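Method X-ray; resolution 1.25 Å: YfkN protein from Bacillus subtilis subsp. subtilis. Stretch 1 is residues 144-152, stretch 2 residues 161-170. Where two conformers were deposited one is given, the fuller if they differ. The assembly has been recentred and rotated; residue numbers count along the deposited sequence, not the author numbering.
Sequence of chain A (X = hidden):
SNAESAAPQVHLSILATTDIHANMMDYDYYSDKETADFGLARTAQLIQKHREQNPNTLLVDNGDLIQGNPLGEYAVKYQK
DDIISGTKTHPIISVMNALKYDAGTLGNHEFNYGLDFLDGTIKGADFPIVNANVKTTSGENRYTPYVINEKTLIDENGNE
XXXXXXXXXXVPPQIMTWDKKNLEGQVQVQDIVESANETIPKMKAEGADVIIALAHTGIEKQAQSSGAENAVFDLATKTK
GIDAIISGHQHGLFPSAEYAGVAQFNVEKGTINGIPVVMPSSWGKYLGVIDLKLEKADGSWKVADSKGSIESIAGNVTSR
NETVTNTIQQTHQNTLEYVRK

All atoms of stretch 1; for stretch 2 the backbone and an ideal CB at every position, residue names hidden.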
ATOM      1  N   THR A 144       8.677  12.325  25.337  1.00  9.57           N
ATOM      2  CA  THR A 144       9.451  13.560  25.347  1.00  9.53           C
ATOM      3  C   THR A 144       8.738  14.594  24.461  1.00  9.29           C
ATOM      4  O   THR A 144       8.609  14.383  23.264  1.00  9.03           O
ATOM      5  CB  THR A 144      10.843  13.297  24.736  1.00 10.58           C
ATOM      6  OG1 THR A 144      11.430  12.132  25.343  1.00 10.39           O
ATOM      7  CG2 THR A 144      11.757  14.476  24.911  1.00 12.91           C
ATOM      8  N   PRO A 145       8.261  15.696  25.033  1.00 10.12           N
ATOM      9  CA  PRO A 145       7.436  16.602  24.225  1.00 10.60           C
ATOM     10  C   PRO A 145       8.197  17.425  23.205  1.00 10.06           C
ATOM     11  O   PRO A 145       7.616  17.724  22.107  1.00 11.61           O
ATOM     12  CB  PRO A 145       6.707  17.469  25.246  1.00 11.43           C
ATOM     13  CG  PRO A 145       7.685  17.543  26.370  1.00 12.35           C
ATOM     14  CD  PRO A 145       8.313  16.113  26.454  1.00 11.90           C
ATOM     15  N   TYR A 146       9.438  17.741  23.494  1.00  9.73           N
ATOM     16  CA  TYR A 146      10.269  18.526  22.609  1.00  9.38           C
ATOM     17  C   TYR A 146      11.677  18.382  23.154  1.00 10.26           C
ATOM     18  O   TYR A 146      11.837  17.903  24.263  1.00 10.85           O
ATOM     19  CB  TYR A 146       9.826  19.998  22.594  1.00 11.08           C
ATOM     20  CG  TYR A 146      10.082  20.725  23.899  1.00 11.42           C
ATOM     21  CD1 TYR A 146      11.321  21.267  24.175  1.00 13.75           C
ATOM     22  CD2 TYR A 146       9.088  20.858  24.856  1.00 12.64           C
ATOM     23  CE1 TYR A 146      11.575  21.929  25.372  1.00 15.36           C
ATOM     24  CE2 TYR A 146       9.340  21.519  26.058  1.00 14.93           C
ATOM     25  CZ  TYR A 146      10.583  22.048  26.299  1.00 16.74           C
ATOM     26  OH  TYR A 146      10.841  22.699  27.488  1.00 21.01           O
ATOM     27  N   VAL A 147      12.624  18.809  22.324  0.50 10.08           N
ATOM     28  CA  VAL A 147      14.056  18.873  22.771  0.50 11.44           C
ATOM     29  C   VAL A 147      14.608  20.127  22.173  0.50 11.40           C
ATOM     30  O   VAL A 147      14.166  20.579  21.102  0.50 12.84           O
ATOM     31  CB  VAL A 147      14.839  17.610  22.368  0.50 13.02           C
ATOM     32  CG1 VAL A 147      14.289  16.375  23.026  0.50 14.83           C
ATOM     33  CG2 VAL A 147      14.956  17.513  20.904  0.50 12.91           C
ATOM     34  N   ILE A 148      15.546  20.670  22.836  1.00 11.37           N
ATOM     35  CA  ILE A 148      16.334  21.808  22.371  1.00 12.44           C
ATOM     36  C   ILE A 148      17.821  21.481  22.450  1.00 13.27           C
ATOM     37  O   ILE A 148      18.301  21.073  23.486  1.00 14.40           O
ATOM     38  CB  ILE A 148      16.026  23.079  23.202  1.00 14.27           C
ATOM     39  CG1 ILE A 148      14.555  23.441  23.091  1.00 15.30           C
ATOM     40  CG2 ILE A 148      16.864  24.248  22.740  1.00 15.88           C
ATOM     41  CD1 ILE A 148      14.103  24.437  24.145  1.00 15.91           C
ATOM     42  N   ASN A 149      18.523  21.648  21.335  1.00 13.30           N
ATOM     43  CA  ASN A 149      19.956  21.388  21.239  1.00 14.70           C
ATOM     44  C   ASN A 149      20.650  22.667  20.830  1.00 14.46           C
ATOM     45  O   ASN A 149      20.260  23.307  19.876  1.00 14.66           O
ATOM     46  CB  ASN A 149      20.262  20.336  20.173  1.00 18.35           C
ATOM     47  CG  ASN A 149      19.597  19.031  20.430  1.00 21.59           C
ATOM     48  OD1 ASN A 149      19.505  18.598  21.554  1.00 23.88           O
ATOM     49  ND2 ASN A 149      19.123  18.393  19.373  1.00 22.14           N
ATOM     50  N   GLU A 150      21.679  23.038  21.575  1.00 16.05           N
ATOM     51  CA  GLU A 150      22.488  24.173  21.193  1.00 17.69           C
ATOM     52  C   GLU A 150      23.488  23.704  20.142  1.00 17.82           C
ATOM     53  O   GLU A 150      24.315  22.853  20.402  1.00 18.52           O
ATOM     54  CB  GLU A 150      23.207  24.774  22.393  1.00 20.49           C
ATOM     55  CG  GLU A 150      23.946  26.054  22.033  1.00 24.41           C
ATOM     56  CD  GLU A 150      24.574  26.722  23.235  1.00 28.48           C
ATOM     57  OE1 GLU A 150      24.218  27.871  23.514  1.00 30.24           O
ATOM     58  OE2 GLU A 150      25.422  26.090  23.877  1.00 30.33           O
ATOM     59  N   LYS A 151      23.370  24.264  18.949  1.00 17.48           N
ATOM     60  CA  LYS A 151      24.212  23.906  17.821  1.00 17.87           C
ATOM     61  C   LYS A 151      25.247  24.996  17.554  1.00 17.99           C
ATOM     62  O   LYS A 151      24.918  26.164  17.616  1.00 19.39           O
ATOM     63  CB  LYS A 151      23.343  23.747  16.561  1.00 19.19           C
ATOM     64  CG  LYS A 151      22.196  22.774  16.683  1.00 21.43           C
ATOM     65  CD  LYS A 151      22.674  21.438  17.171  1.00 23.79           C
ATOM     66  CE  LYS A 151      23.196  20.610  16.059  1.00 26.17           C
ATOM     67  NZ  LYS A 151      23.597  19.287  16.603  1.00 27.27           N
ATOM     68  N   THR A 152      26.479  24.617  17.229  1.00 16.93           N
ATOM     69  CA  THR A 152      27.475  25.651  16.810  1.00 17.24           C
ATOM     70  C   THR A 152      27.413  25.616  15.292  1.00 17.00           C
ATOM     71  O   THR A 152      27.848  24.669  14.640  1.00 18.83           O
ATOM     72  CB  THR A 152      28.888  25.325  17.328  1.00 20.00           C
ATOM     73  OG1 THR A 152      28.911  25.236  18.738  1.00 21.59           O
ATOM     74  CG2 THR A 152      29.955  26.408  16.880  1.00 20.39           C
ATOM     75  N   UNK A 161      28.329  30.558  15.459  1.00 14.84           N
ATOM     76  CA  UNK A 161      27.119  31.115  16.047  1.00 16.07           C
ATOM     77  C   UNK A 161      26.387  29.989  16.768  1.00 16.39           C
ATOM     78  O   UNK A 161      26.025  28.995  16.173  1.00 17.37           O
ATOM     79  CB  UNK A 161      26.230  31.766  14.986  1.00 16.07           C
ATOM     80  N   UNK A 162      26.215  30.148  18.063  1.00 16.88           N
ATOM     81  CA  UNK A 162      25.449  29.191  18.845  1.00 18.82           C
ATOM     82  C   UNK A 162      23.980  29.487  18.655  1.00 18.19           C
ATOM     83  O   UNK A 162      23.528  30.567  18.936  1.00 19.95           O
ATOM     84  CB  UNK A 162      25.832  29.241  20.325  1.00 18.82           C
ATOM     85  N   UNK A 163      23.263  28.495  18.141  1.00 15.94           N
ATOM     86  CA  UNK A 163      21.840  28.594  17.852  1.00 14.48           C
ATOM     87  C   UNK A 163      21.114  27.412  18.500  1.00 13.06           C
ATOM     88  O   UNK A 163      21.488  26.276  18.292  1.00 14.03           O
ATOM     89  CB  UNK A 163      21.590  28.629  16.343  1.00 14.48           C
ATOM     90  N   UNK A 164      20.102  27.700  19.309  1.00 12.47           N
ATOM     91  CA  UNK A 164      19.347  26.610  19.990  1.00 13.35           C
ATOM     92  C   UNK A 164      18.178  26.201  19.087  1.00 11.73           C
ATOM     93  O   UNK A 164      17.336  26.992  18.760  1.00 12.57           O
ATOM     94  CB  UNK A 164      18.838  27.052  21.363  1.00 13.35           C
ATOM     95  N   UNK A 165      18.255  24.952  18.639  1.00 11.55           N
ATOM     96  CA  UNK A 165      17.231  24.368  17.756  1.00 11.26           C
ATOM     97  C   UNK A 165      16.359  23.454  18.568  1.00 10.97           C
ATOM     98  O   UNK A 165      16.843  22.529  19.253  1.00 11.10           O
ATOM     99  CB  UNK A 165      17.858  23.609  16.585  1.00 11.26           C
ATOM    100  N   UNK A 166      15.076  23.660  18.469  1.00 10.26           N
ATOM    101  CA  UNK A 166      14.074  22.841  19.117  1.00  9.88           C
ATOM    102  C   UNK A 166      13.305  21.955  18.152  1.00  9.72           C
ATOM    103  O   UNK A 166      13.036  22.399  17.012  1.00 10.76           O
ATOM    104  CB  UNK A 166      13.095  23.736  19.880  1.00  9.88           C
ATOM    105  N   UNK A 167      12.950  20.762  18.561  1.00  9.62           N
ATOM    106  CA  UNK A 167      12.102  19.910  17.758  1.00  9.41           C
ATOM    107  C   UNK A 167      10.870  19.594  18.578  1.00  8.63           C
ATOM    108  O   UNK A 167      10.970  19.257  19.744  1.00  9.99           O
ATOM    109  CB  UNK A 167      12.829  18.637  17.321  1.00  9.41           C
ATOM    110  N   UNK A 168       9.722  19.673  17.928  1.00  8.80           N
ATOM    111  CA  UNK A 168       8.448  19.281  18.518  1.00  8.52           C
ATOM    112  C   UNK A 168       7.728  18.400  17.505  1.00  8.58           C
ATOM    113  O   UNK A 168       7.847  18.607  16.317  1.00 10.18           O
ATOM    114  CB  UNK A 168       7.604  20.499  18.900  1.00  8.52           C
ATOM    115  N   UNK A 169       6.982  17.419  17.986  1.00  8.36           N
ATOM    116  CA  UNK A 169       6.294  16.497  17.085  1.00  8.33           C
ATOM    117  C   UNK A 169       4.828  16.317  17.429  1.00  7.85           C
ATOM    118  O   UNK A 169       4.436  16.459  18.559  1.00  8.49           O
ATOM    119  CB  UNK A 169       6.990  15.134  17.103  1.00  8.33           C
ATOM    120  N   UNK A 170       4.046  15.974  16.415  1.00  7.97           N
ATOM    121  CA  UNK A 170       2.594  15.771  16.515  1.00  8.57           C
ATOM    122  C   UNK A 170       2.127  14.561  15.723  1.00  8.10           C
ATOM    123  O   UNK A 170       2.654  14.275  14.664  1.00  8.65           O
ATOM    124  CB  UNK A 170       1.852  17.017  16.028  1.00  8.57           C
TER

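Stretch 2 runs as an extended strand antiparallel to the strand of stretch 1, so its CA-to-CB bonds fall alternately on the two faces of the sheet. One face carries Ile 148, Glu 150 and Thr 152, the other Val 147, Asn 149 and Lys 151.

Position 161 points away, its ideal CB having no atom of stretch 1 within 5.5 Å. Stretch 1 dictates little, and a polar chain serves; the residue is Gln 161, whose NE2 is hydrogen-bonded elsewhere in the structure.

Position 162 lies opposite Thr 152, and its ideal CB is 3.8 Å from Glu 150 OE1. A carboxylate so near favours a long chain, basic or polar, with methylenes to lie along its neighbours. Lys 162 fits: its CD comes 3.8 Å from Glu 150 CD, and its CE 4.0 Å from Thr 152 OG1, both packing contacts.

Position 163 shares a face with Lys 151: Lys 151 N donates to the O of 163 at 2.8 Å, and the N of 163 donates to Lys 151 O at 2.9 Å. With phi/psi of -128/126, a beta-branched residue is comfortable, though others would do. It is Val 163, chi1 t.

At 164 the ideal CB is 3.7 Å from Ile 148 CG2, with the methylenes of Glu 150 across from it, suiting a chain with an aliphatic stem and a polar or charged end. Lys 164 packs through its stem, its CB 3.7 Å from Ile 148 CG2 and its CG 4.0 Å from Glu 150 CB, and makes no salt bridge with Glu 150.

Position 165 faces the aliphatic part of Lys 151, whose CG is 4.4 Å from the ideal CB, so Val, Ile or Thr would suit the extended backbone. Val 165 brings CG2 to 3.9 Å from Lys 151 CG, while its N donates to Asn 149 O at 2.9 Å and its O accepts from Asn 149 N at 2.8 Å.

Position 166 is tight. The CA atoms of 166 and Ile 148 are 4.1 Å apart, and an ideal CB would lie 3.5 Å from Ile 148 CG1 and 3.6 Å from Val 147 O. Glycine or a small residue is indicated. The CA of Gly 166 makes a CA-H...O contact with Val 147 O at 3.0 Å.

At 167 the ideal CB is 4.3 Å from Val 147 CG2, with Asn 149 farther along the same face. A large apolar or aromatic group could span both. In Tyr 167, chi1 m, the ring presents its edge to them, CD2 lying 3.7 Å from Val 147 CG2.

The ideal CB of 168 lies 4.3 Å from Tyr 146 CB, and an aliphatic chain suits it. Ile 168 places its CB 4.4 Å from Tyr 146 CB.

At 169 and 170 neither ideal CB has an atom of stretch 1 within 5.5 Å, and the extended backbone would take many residues. They are Gly 169 and Phe 170, the latter out of reach.

Stretch 2 (161-170) QKVKVGYIGF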
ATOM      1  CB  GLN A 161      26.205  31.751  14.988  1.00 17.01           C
ATOM      2  CG  GLN A 161      26.831  32.873  14.186  1.00 17.68           C
ATOM      3  CD  GLN A 161      27.169  34.086  15.027  1.00 18.30           C
ATOM      4  OE1 GLN A 161      26.684  34.251  16.137  1.00 19.83           O
ATOM      5  NE2 GLN A 161      28.023  34.934  14.493  1.00 18.13           N
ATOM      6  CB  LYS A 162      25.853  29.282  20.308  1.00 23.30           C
ATOM      7  CG  LYS A 162      27.270  28.804  20.491  1.00 28.21           C
ATOM      8  CD  LYS A 162      27.611  28.570  21.905  1.00 32.25           C
ATOM      9  CE  LYS A 162      28.673  27.509  21.989  1.00 35.08           C
ATOM     10  NZ  LYS A 162      29.946  27.998  21.435  1.00 36.69           N
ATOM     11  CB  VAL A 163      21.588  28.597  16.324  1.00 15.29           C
ATOM     12  CG1 VAL A 163      20.093  28.718  16.012  1.00 15.74           C
ATOM     13  CG2 VAL A 163      22.386  29.727  15.666  1.00 16.63           C
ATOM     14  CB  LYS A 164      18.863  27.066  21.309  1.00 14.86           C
ATOM     15  CG  LYS A 164      19.863  26.971  22.420  1.00 18.42           C
ATOM     16  CD  LYS A 164      19.287  27.459  23.789  1.00 22.34           C
ATOM     17  CE  LYS A 164      20.446  27.568  24.822  1.00 26.16           C
ATOM     18  NZ  LYS A 164      19.809  27.518  26.150  1.00 29.28           N
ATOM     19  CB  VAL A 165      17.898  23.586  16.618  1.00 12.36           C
ATOM     20  CG1 VAL A 165      16.872  23.018  15.616  1.00 13.34           C
ATOM     21  CG2 VAL A 165      18.846  24.537  15.844  1.00 12.63           C
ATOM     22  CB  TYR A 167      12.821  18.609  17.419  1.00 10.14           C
ATOM     23  CG  TYR A 167      14.165  18.784  16.730  1.00  9.88           C
ATOM     24  CD1 TYR A 167      14.271  18.847  15.349  1.00 10.39           C
ATOM     25  CD2 TYR A 167      15.331  18.867  17.480  1.00 11.67           C
ATOM     26  CE1 TYR A 167      15.509  19.002  14.737  1.00 11.05           C
ATOM     27  CE2 TYR A 167      16.565  19.008  16.875  1.00 11.97           C
ATOM     28  CZ  TYR A 167      16.649  19.072  15.507  1.00 11.41           C
ATOM     29  OH  TYR A 167      17.887  19.209  14.917  1.00 12.86           O
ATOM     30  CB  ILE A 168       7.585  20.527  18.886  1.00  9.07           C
ATOM     31  CG1 ILE A 168       6.295  20.117  19.617  1.00 10.04           C
ATOM     32  CG2 ILE A 168       7.279  21.396  17.649  1.00  9.86           C
ATOM     33  CD1 ILE A 168       5.531  21.307  20.259  1.00 11.03           C
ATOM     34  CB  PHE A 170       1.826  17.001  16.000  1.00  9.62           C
ATOM     35  CG  PHE A 170       2.336  18.288  16.545  1.00  9.54           C
ATOM     36  CD1 PHE A 170       2.007  18.701  17.826  1.00  9.65           C
ATOM     37  CD2 PHE A 170       3.165  19.074  15.787  1.00 10.71           C
ATOM     38  CE1 PHE A 170       2.498  19.887  18.328  1.00 10.90           C
ATOM     39  CE2 PHE A 170       3.655  20.266  16.279  1.00 10.99           C
ATOM     40  CZ  PHE A 170       3.321  20.675  17.562  1.00 11.60           C
TER
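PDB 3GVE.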